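Local coordinates for fatty-acid-binding protein 1 (Arabidopsis thaliana, PDB 4DOO) that binds fatty acids in the plastid, preferring saturated ones, and may take part in alpha-linolenic acid metabolism, at residues Ala16-Arg30 with Ile40-Asp52. Numbering follows the deposited sequence.
With DAO (lauric acid), chain C; DAO (lauric acid), chain D.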
ATOM      1  N   ALA A  16      -4.684  -8.132 -12.694  1.00 17.06           N
ATOM      2  CA  ALA A  16      -3.467  -7.550 -13.255  1.00 18.26           C
ATOM      3  C   ALA A  16      -3.563  -6.029 -13.363  1.00 18.99           C
ATOM      4  O   ALA A  16      -2.546  -5.335 -13.458  1.00 17.05           O
ATOM      5  CB  ALA A  16      -3.188  -8.157 -14.628  1.00 21.73           C
ATOM      6  N   SER A  17      -4.787  -5.514 -13.355  1.00 19.32           N
ATOM      7  CA  SER A  17      -4.994  -4.081 -13.439  1.00 23.72           C
ATOM      8  C   SER A  17      -6.377  -3.730 -12.940  1.00 23.38           C
ATOM      9  O   SER A  17      -7.249  -4.596 -12.838  1.00 23.40           O
ATOM     10  CB  SER A  17      -4.831  -3.595 -14.884  1.00 24.21           C
ATOM     11  OG  SER A  17      -5.830  -4.141 -15.730  1.00 30.81           O
ATOM     12  N   ILE A  18      -6.567  -2.457 -12.613  1.00 24.03           N
ATOM     13  CA  ILE A  18      -7.850  -1.958 -12.136  1.00 26.25           C
ATOM     14  C   ILE A  18      -8.201  -0.714 -12.947  1.00 28.29           C
ATOM     15  O   ILE A  18      -7.521   0.306 -12.856  1.00 28.92           O
ATOM     16  CB  ILE A  18      -7.789  -1.583 -10.636  1.00 25.36           C
ATOM     17  CG1 ILE A  18      -7.474  -2.826  -9.800  1.00 23.13           C
ATOM     18  CG2 ILE A  18      -9.117  -0.975 -10.194  1.00 24.30           C
ATOM     19  CD1 ILE A  18      -7.353  -2.555  -8.319  1.00 23.95           C
ATOM     20  N   GLY A  19      -9.252  -0.813 -13.754  1.00 30.91           N
ATOM     21  CA  GLY A  19      -9.672   0.317 -14.565  1.00 31.96           C
ATOM     22  C   GLY A  19      -8.823   0.550 -15.801  1.00 34.03           C
ATOM     23  O   GLY A  19      -8.855   1.637 -16.386  1.00 35.47           O
ATOM     24  N   ASP A  20      -8.058  -0.464 -16.195  1.00 35.12           N
ATOM     25  CA  ASP A  20      -7.194  -0.387 -17.373  1.00 37.50           C
ATOM     26  C   ASP A  20      -6.006   0.564 -17.239  1.00 36.50           C
ATOM     27  O   ASP A  20      -5.090   0.530 -18.060  1.00 37.61           O
ATOM     28  CB  ASP A  20      -8.004   0.022 -18.605  1.00 42.58           C
ATOM     29  CG  ASP A  20      -9.155  -0.920 -18.884  1.00 46.37           C
ATOM     30  OD1 ASP A  20      -8.906  -2.137 -19.022  1.00 46.28           O
ATOM     31  OD2 ASP A  20     -10.306  -0.439 -18.968  1.00 49.57           O
ATOM     32  N   SER A  21      -6.014   1.407 -16.213  1.00 32.67           N
ATOM     33  CA  SER A  21      -4.936   2.371 -16.024  1.00 31.29           C
ATOM     34  C   SER A  21      -4.046   2.104 -14.809  1.00 28.98           C
ATOM     35  O   SER A  21      -2.909   2.575 -14.746  1.00 28.74           O
ATOM     36  CB  SER A  21      -5.529   3.781 -15.927  1.00 31.34           C
ATOM     37  OG  SER A  21      -6.586   3.822 -14.981  1.00 31.86           O
ATOM     38  N   ARG A  22      -4.563   1.346 -13.851  1.00 24.93           N
ATOM     39  CA  ARG A  22      -3.815   1.039 -12.635  1.00 24.12           C
ATOM     40  C   ARG A  22      -3.249  -0.372 -12.694  1.00 20.96           C
ATOM     41  O   ARG A  22      -3.992  -1.347 -12.588  1.00 21.53           O
ATOM     42  CB  ARG A  22      -4.736   1.189 -11.429  1.00 25.89           C
ATOM     43  CG  ARG A  22      -3.998   1.415 -10.141  1.00 32.80           C
ATOM     44  CD  ARG A  22      -4.877   2.122  -9.152  1.00 33.69           C
ATOM     45  NE  ARG A  22      -5.443   3.334  -9.734  1.00 30.62           N
ATOM     46  CZ  ARG A  22      -5.932   4.341  -9.021  1.00 30.99           C
ATOM     47  NH1 ARG A  22      -5.919   4.277  -7.695  1.00 28.06           N
ATOM     48  NH2 ARG A  22      -6.435   5.407  -9.633  1.00 25.40           N
ATOM     49  N   ARG A  23      -1.932  -0.484 -12.846  1.00 17.83           N
ATOM     50  CA  ARG A  23      -1.308  -1.800 -12.962  1.00 18.75           C
ATOM     51  C   ARG A  23      -0.759  -2.395 -11.674  1.00 17.94           C
ATOM     52  O   ARG A  23      -0.117  -1.711 -10.879  1.00 15.78           O
ATOM     53  CB  ARG A  23      -0.169  -1.756 -13.982  1.00 22.84           C
ATOM     54  CG  ARG A  23      -0.559  -1.175 -15.328  1.00 31.45           C
ATOM     55  CD  ARG A  23      -1.701  -1.928 -15.998  1.00 40.31           C
ATOM     56  NE  ARG A  23      -2.144  -1.246 -17.212  1.00 48.03           N
ATOM     57  CZ  ARG A  23      -1.375  -1.042 -18.280  1.00 52.50           C
ATOM     58  NH1 ARG A  23      -0.118  -1.476 -18.295  1.00 53.82           N
ATOM     59  NH2 ARG A  23      -1.849  -0.372 -19.324  1.00 53.81           N
ATOM     60  N   LEU A  24      -1.001  -3.689 -11.488  1.00 16.24           N
ATOM     61  CA  LEU A  24      -0.493  -4.401 -10.319  1.00 13.89           C
ATOM     62  C   LEU A  24       1.011  -4.552 -10.523  1.00 13.93           C
ATOM     63  O   LEU A  24       1.455  -5.133 -11.525  1.00 13.24           O
ATOM     64  CB  LEU A  24      -1.132  -5.786 -10.217  1.00 13.43           C
ATOM     65  CG  LEU A  24      -0.647  -6.675  -9.070  1.00 15.97           C
ATOM     66  CD1 LEU A  24      -0.976  -6.011  -7.730  1.00 14.08           C
ATOM     67  CD2 LEU A  24      -1.317  -8.050  -9.175  1.00 14.05           C
ATOM     68  N   LEU A  25       1.794  -4.041  -9.578  1.00 10.19           N
ATOM     69  CA  LEU A  25       3.248  -4.112  -9.680  1.00 11.53           C
ATOM     70  C   LEU A  25       3.903  -5.032  -8.652  1.00  9.85           C
ATOM     71  O   LEU A  25       5.040  -5.475  -8.830  1.00 12.75           O
ATOM     72  CB  LEU A  25       3.843  -2.708  -9.561  1.00 11.40           C
ATOM     73  CG  LEU A  25       3.327  -1.665 -10.558  1.00 15.07           C
ATOM     74  CD1 LEU A  25       3.997  -0.334 -10.274  1.00 15.02           C
ATOM     75  CD2 LEU A  25       3.615  -2.112 -11.990  1.00 15.59           C
ATOM     76  N   GLY A  26       3.195  -5.319  -7.571  1.00 13.18           N
ATOM     77  CA  GLY A  26       3.761  -6.188  -6.556  1.00 13.68           C
ATOM     78  C   GLY A  26       2.701  -6.809  -5.672  1.00 14.11           C
ATOM     79  O   GLY A  26       1.675  -6.192  -5.398  1.00 12.99           O
ATOM     80  N   VAL A  27       2.953  -8.037  -5.232  1.00 14.43           N
ATOM     81  CA  VAL A  27       2.024  -8.750  -4.363  1.00 12.93           C
ATOM     82  C   VAL A  27       2.797  -9.316  -3.182  1.00 14.69           C
ATOM     83  O   VAL A  27       3.855  -9.917  -3.360  1.00 12.30           O
ATOM     84  CB  VAL A  27       1.334  -9.899  -5.126  1.00 15.03           C
ATOM     85  CG1 VAL A  27       0.502 -10.749  -4.164  1.00 18.07           C
ATOM     86  CG2 VAL A  27       0.450  -9.323  -6.216  1.00 14.12           C
ATOM     87  N   GLY A  28       2.268  -9.124  -1.977  1.00 15.12           N
ATOM     88  CA  GLY A  28       2.945  -9.623  -0.796  1.00 15.32           C
ATOM     89  C   GLY A  28       2.020 -10.050   0.329  1.00 16.19           C
ATOM     90  O   GLY A  28       0.795 -10.071   0.174  1.00 14.40           O
ATOM     91  N   LEU A  29       2.620 -10.393   1.466  1.00 13.97           N
ATOM     92  CA  LEU A  29       1.877 -10.824   2.643  1.00 16.50           C
ATOM     93  C   LEU A  29       2.284  -9.997   3.855  1.00 16.55           C
ATOM     94  O   LEU A  29       3.467  -9.707   4.053  1.00 14.73           O
ATOM     95  CB  LEU A  29       2.152 -12.302   2.945  1.00 16.11           C
ATOM     96  CG  LEU A  29       1.735 -13.370   1.933  1.00 21.42           C
ATOM     97  CD1 LEU A  29       2.088 -14.746   2.493  1.00 22.51           C
ATOM     98  CD2 LEU A  29       0.238 -13.278   1.658  1.00 24.91           C
ATOM     99  N   ARG A  30       1.293  -9.613   4.653  1.00 13.79           N
ATOM    100  CA  ARG A  30       1.522  -8.852   5.872  1.00 12.89           C
ATOM    101  C   ARG A  30       1.374  -9.897   6.963  1.00 17.18           C
ATOM    102  O   ARG A  30       0.291 -10.462   7.149  1.00 15.54           O
ATOM    103  CB  ARG A  30       0.460  -7.759   6.029  1.00 11.67           C
ATOM    104  CG  ARG A  30       0.726  -6.707   7.108  1.00 17.12           C
ATOM    105  CD  ARG A  30       0.348  -7.156   8.515  1.00 17.46           C
ATOM    106  NE  ARG A  30       0.236  -6.000   9.407  1.00 17.49           N
ATOM    107  CZ  ARG A  30       0.745  -5.940  10.632  1.00 18.32           C
ATOM    108  NH1 ARG A  30       1.408  -6.975  11.131  1.00 21.09           N
ATOM    109  NH2 ARG A  30       0.593  -4.839  11.358  1.00 21.41           N
ATOM    110  N   ILE A  40       1.875 -15.694  11.841  1.00 20.04           N
ATOM    111  CA  ILE A  40       0.545 -15.721  11.260  1.00 22.63           C
ATOM    112  C   ILE A  40       0.486 -14.836  10.023  1.00 21.70           C
ATOM    113  O   ILE A  40       1.031 -13.737  10.028  1.00 19.90           O
ATOM    114  CB  ILE A  40      -0.505 -15.201  12.266  1.00 26.62           C
ATOM    115  CG1 ILE A  40      -0.615 -16.163  13.451  1.00 31.01           C
ATOM    116  CG2 ILE A  40      -1.848 -15.030  11.574  1.00 28.86           C
ATOM    117  CD1 ILE A  40      -1.053 -17.565  13.071  1.00 32.68           C
ATOM    118  N   ASP A  41      -0.154 -15.328   8.963  1.00 20.67           N
ATOM    119  CA  ASP A  41      -0.327 -14.541   7.746  1.00 20.14           C
ATOM    120  C   ASP A  41      -1.626 -13.789   7.996  1.00 16.62           C
ATOM    121  O   ASP A  41      -2.687 -14.407   8.091  1.00 18.26           O
ATOM    122  CB  ASP A  41      -0.497 -15.437   6.515  1.00 24.08           C
ATOM    123  CG  ASP A  41       0.687 -16.363   6.292  1.00 28.43           C
ATOM    124  OD1 ASP A  41       1.837 -15.892   6.383  1.00 29.29           O
ATOM    125  OD2 ASP A  41       0.462 -17.561   6.017  1.00 33.60           O
ATOM    126  N   VAL A  42      -1.550 -12.466   8.108  1.00 13.37           N
ATOM    127  CA  VAL A  42      -2.740 -11.668   8.392  1.00 13.85           C
ATOM    128  C   VAL A  42      -3.551 -11.355   7.146  1.00 16.10           C
ATOM    129  O   VAL A  42      -4.763 -11.577   7.118  1.00 16.65           O
ATOM    130  CB  VAL A  42      -2.367 -10.362   9.106  1.00 13.75           C
ATOM    131  CG1 VAL A  42      -3.634  -9.611   9.525  1.00 15.63           C
ATOM    132  CG2 VAL A  42      -1.518 -10.678  10.337  1.00 14.48           C
ATOM    133  N   TYR A  43      -2.889 -10.827   6.120  1.00 12.79           N
ATOM    134  CA  TYR A  43      -3.566 -10.522   4.869  1.00 13.35           C
ATOM    135  C   TYR A  43      -2.586 -10.456   3.707  1.00 13.20           C
ATOM    136  O   TYR A  43      -1.384 -10.281   3.904  1.00 13.08           O
ATOM    137  CB  TYR A  43      -4.351  -9.199   4.961  1.00 12.08           C
ATOM    138  CG  TYR A  43      -3.537  -7.935   5.224  1.00 11.86           C
ATOM    139  CD1 TYR A  43      -3.454  -7.390   6.505  1.00 10.79           C
ATOM    140  CD2 TYR A  43      -2.894  -7.263   4.181  1.00 10.01           C
ATOM    141  CE1 TYR A  43      -2.758  -6.199   6.741  1.00 14.41           C
ATOM    142  CE2 TYR A  43      -2.197  -6.081   4.403  1.00 13.49           C
ATOM    143  CZ  TYR A  43      -2.135  -5.550   5.684  1.00 15.26           C
ATOM    144  OH  TYR A  43      -1.484  -4.357   5.903  1.00 14.79           O
ATOM    145  N   ALA A  44      -3.108 -10.641   2.498  1.00 12.48           N
ATOM    146  CA  ALA A  44      -2.300 -10.558   1.293  1.00 12.83           C
ATOM    147  C   ALA A  44      -2.600  -9.179   0.731  1.00 12.78           C
ATOM    148  O   ALA A  44      -3.702  -8.659   0.923  1.00 11.50           O
ATOM    149  CB  ALA A  44      -2.717 -11.621   0.293  1.00 11.20           C
ATOM    150  N   PHE A  45      -1.631  -8.571   0.060  1.00 12.36           N
ATOM    151  CA  PHE A  45      -1.873  -7.254  -0.512  1.00 12.95           C
ATOM    152  C   PHE A  45      -1.270  -7.128  -1.901  1.00 12.80           C
ATOM    153  O   PHE A  45      -0.332  -7.846  -2.257  1.00  9.88           O
ATOM    154  CB  PHE A  45      -1.353  -6.148   0.426  1.00 14.33           C
ATOM    155  CG  PHE A  45       0.136  -6.174   0.657  1.00 15.50           C
ATOM    156  CD1 PHE A  45       1.007  -5.547  -0.235  1.00 14.37           C
ATOM    157  CD2 PHE A  45       0.667  -6.818   1.774  1.00 16.04           C
ATOM    158  CE1 PHE A  45       2.390  -5.558  -0.018  1.00 14.56           C
ATOM    159  CE2 PHE A  45       2.046  -6.840   2.003  1.00 17.08           C
ATOM    160  CZ  PHE A  45       2.911  -6.210   1.107  1.00 15.31           C
ATOM    161  N   GLY A  46      -1.851  -6.240  -2.698  1.00 13.21           N
ATOM    162  CA  GLY A  46      -1.372  -6.012  -4.044  1.00 12.37           C
ATOM    163  C   GLY A  46      -1.204  -4.517  -4.198  1.00 11.62           C
ATOM    164  O   GLY A  46      -2.090  -3.752  -3.811  1.00 11.09           O
ATOM    165  N   VAL A  47      -0.068  -4.094  -4.740  1.00 10.53           N
ATOM    166  CA  VAL A  47       0.200  -2.672  -4.916  1.00 11.94           C
ATOM    167  C   VAL A  47       0.064  -2.290  -6.386  1.00 11.29           C
ATOM    168  O   VAL A  47       0.755  -2.846  -7.244  1.00 10.41           O
ATOM    169  CB  VAL A  47       1.619  -2.309  -4.432  1.00 14.46           C
ATOM    170  CG1 VAL A  47       1.836  -0.805  -4.550  1.00 12.67           C
ATOM    171  CG2 VAL A  47       1.813  -2.762  -2.986  1.00 15.70           C
ATOM    172  N   TYR A  48      -0.830  -1.338  -6.656  1.00 12.87           N
ATOM    173  CA  TYR A  48      -1.105  -0.852  -8.009  1.00 12.98           C
ATOM    174  C   TYR A  48      -0.673   0.603  -8.185  1.00 13.94           C
ATOM    175  O   TYR A  48      -0.768   1.397  -7.255  1.00 15.97           O
ATOM    176  CB  TYR A  48      -2.603  -0.921  -8.313  1.00 14.60           C
ATOM    177  CG  TYR A  48      -3.209  -2.299  -8.291  1.00 13.18           C
ATOM    178  CD1 TYR A  48      -3.512  -2.935  -7.083  1.00 12.52           C
ATOM    179  CD2 TYR A  48      -3.502  -2.962  -9.478  1.00 10.75           C
ATOM    180  CE1 TYR A  48      -4.095  -4.196  -7.060  1.00 10.79           C
ATOM    181  CE2 TYR A  48      -4.085  -4.230  -9.469  1.00 12.04           C
ATOM    182  CZ  TYR A  48      -4.381  -4.837  -8.256  1.00 10.49           C
ATOM    183  OH  TYR A  48      -4.959  -6.089  -8.237  1.00 14.49           O
ATOM    184  N   ALA A  49      -0.218   0.945  -9.386  1.00 12.84           N
ATOM    185  CA  ALA A  49       0.204   2.312  -9.689  1.00 14.42           C
ATOM    186  C   ALA A  49      -0.298   2.706 -11.081  1.00 14.85           C
ATOM    187  O   ALA A  49      -0.282   1.898 -12.005  1.00 14.00           O
ATOM    188  CB  ALA A  49       1.724   2.421  -9.626  1.00 13.75           C
ATOM    189  N   ASP A  50      -0.748   3.949 -11.219  1.00 16.74           N
ATOM    190  CA  ASP A  50      -1.244   4.451 -12.496  1.00 17.22           C
ATOM    191  C   ASP A  50      -0.085   4.554 -13.481  1.00 14.63           C
ATOM    192  O   ASP A  50       0.923   5.208 -13.207  1.00 14.96           O
ATOM    193  CB  ASP A  50      -1.900   5.823 -12.305  1.00 17.70           C
ATOM    194  CG  ASP A  50      -2.400   6.414 -13.608  1.00 22.36           C
ATOM    195  OD1 ASP A  50      -1.581   6.963 -14.376  1.00 21.60           O
ATOM    196  OD2 ASP A  50      -3.616   6.318 -13.870  1.00 24.89           O
ATOM    197  N   CYS A  51      -0.236   3.901 -14.629  1.00 12.39           N
ATOM    198  CA  CYS A  51       0.797   3.876 -15.658  1.00 17.53           C
ATOM    199  C   CYS A  51       1.253   5.238 -16.144  1.00 16.89           C
ATOM    200  O   CYS A  51       2.453   5.505 -16.214  1.00 18.27           O
ATOM    201  CB  CYS A  51       0.316   3.062 -16.859  1.00 23.16           C
ATOM    202  SG  CYS A  51       0.081   1.326 -16.488  1.00 34.83           S
ATOM    203  N   ASP A  52       0.302   6.097 -16.496  1.00 17.59           N
ATOM    204  CA  ASP A  52       0.654   7.422 -16.996  1.00 17.83           C
ATOM    205  C   ASP A  52       1.419   8.248 -15.968  1.00 15.01           C
ATOM    206  O   ASP A  52       2.371   8.944 -16.312  1.00 17.18           O
ATOM    207  CB  ASP A  52      -0.597   8.187 -17.436  1.00 22.64           C
ATOM    208  CG  ASP A  52      -1.307   7.526 -18.607  1.00 30.19           C
ATOM    209  OD1 ASP A  52      -0.624   7.096 -19.561  1.00 27.73           O
ATOM    210  OD2 ASP A  52      -2.553   7.450 -18.577  1.00 35.86           O
TER
HETATM  211  O1  DAO C 301      -0.845  -2.668  10.269  1.00 22.31           O
HETATM  212  O2  DAO C 301      -1.113  -3.848   8.426  1.00 17.68           O
HETATM  213  C1  DAO C 301      -1.141  -2.763   9.053  1.00 24.46           C
HETATM  214  C2  DAO C 301      -1.563  -1.513   8.314  1.00 24.33           C
HETATM  215  C3  DAO C 301      -3.040  -1.595   7.966  1.00 25.00           C
HETATM  216  C4  DAO C 301      -3.547  -0.266   7.387  1.00 23.86           C
HETATM  217  C5  DAO C 301      -4.933  -0.431   6.761  1.00 25.69           C
HETATM  218  C6  DAO C 301      -6.032  -0.389   7.818  1.00 26.06           C
HETATM  219  C7  DAO C 301      -7.269  -1.147   7.364  1.00 28.69           C
HETATM  220  C8  DAO C 301      -8.140  -1.490   8.563  1.00 31.63           C
HETATM  221  C9  DAO C 301      -9.299  -2.387   8.163  1.00 34.69           C
HETATM  222  C10 DAO C 301     -10.204  -2.649   9.363  1.00 39.34           C
HETATM  223  C11 DAO C 301     -11.640  -2.895   8.912  1.00 40.17           C
HETATM  224  C12 DAO C 301     -12.490  -3.368  10.070  1.00 40.29           C
HETATM  225  O1  DAO D 302      -2.539 -13.708  18.012  1.00 51.01           O
HETATM  226  O2  DAO D 302      -4.514 -13.614  17.046  1.00 52.82           O
HETATM  227  C1  DAO D 302      -3.301 -13.308  17.102  1.00 51.38           C
HETATM  228  C2  DAO D 302      -2.727 -12.418  16.021  1.00 48.58           C
HETATM  229  C3  DAO D 302      -3.026 -10.956  16.334  1.00 46.78           C
HETATM  230  C4  DAO D 302      -3.499 -10.216  15.088  1.00 44.23           C
HETATM  231  C5  DAO D 302      -2.448  -9.218  14.612  1.00 41.58           C
HETATM  232  C6  DAO D 302      -3.082  -7.872  14.292  1.00 37.19           C
HETATM  233  C7  DAO D 302      -2.768  -7.440  12.863  1.00 33.98           C
HETATM  234  C8  DAO D 302      -3.904  -6.602  12.294  1.00 32.24           C
HETATM  235  C9  DAO D 302      -3.431  -5.724  11.140  1.00 31.56           C
HETATM  236  C10 DAO D 302      -4.323  -5.921   9.915  1.00 31.51           C
HETATM  237  C11 DAO D 302      -5.101  -4.655   9.583  1.00 28.60           C
HETATM  238  C12 DAO D 302      -6.139  -4.923   8.513  1.00 30.03           C
HETATM  239  O   HOH W   1      -5.433   5.074 -12.718  1.00 26.00           O
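Carboxylate oxygen O2 of the chain C laurate is gripped from both strands of a hairpin: Tyr43 OH donates to it at 2.6 Å and Arg30 NE at 2.7 Å. Arg30 NH2 bonds O1 at 2.8 Å, both arginine N-H groups pointing almost straight (178°), a two-pronged hold that suits guanidinium to a fatty-acid head; Ser110 adds another bond. Tyr43 CG stands between its backbone N and carbonyl carbon (chi1 62°), turning the ring across to Arg30, whose CB makes a CH-pi contact over its face, 3.5 Å from the centroid. The chain D laurate passes with C10 at the ring's edge.

Gly28 suits its place: its CA makes a CH-pi contact over the Phe45 ring, and a CB would run into Phe45 CZ. Classic bulges, Leu25 and Gly26 facing Val47 and Val42 and Tyr43 facing Arg30, interrupt the antiparallel ladder.

Farther along, Tyr48 offers two flat faces to apolar methyls, Ile18 CD1 3.7 Å from its ring centroid and Leu24 CD1 3.8 Å on the opposite face (both CH-pi), while its hydroxyl bonds Pro15 O. With an alanine in its place, both methyls are likely to lose the ring between them and Pro15 O its hydroxyl partner.

Within the antiparallel chalcone-isomerase-fold sheet, the hairpin lies between strands 13-18 and 87-93, with helix 189-202 packing on Leu25 and Val47.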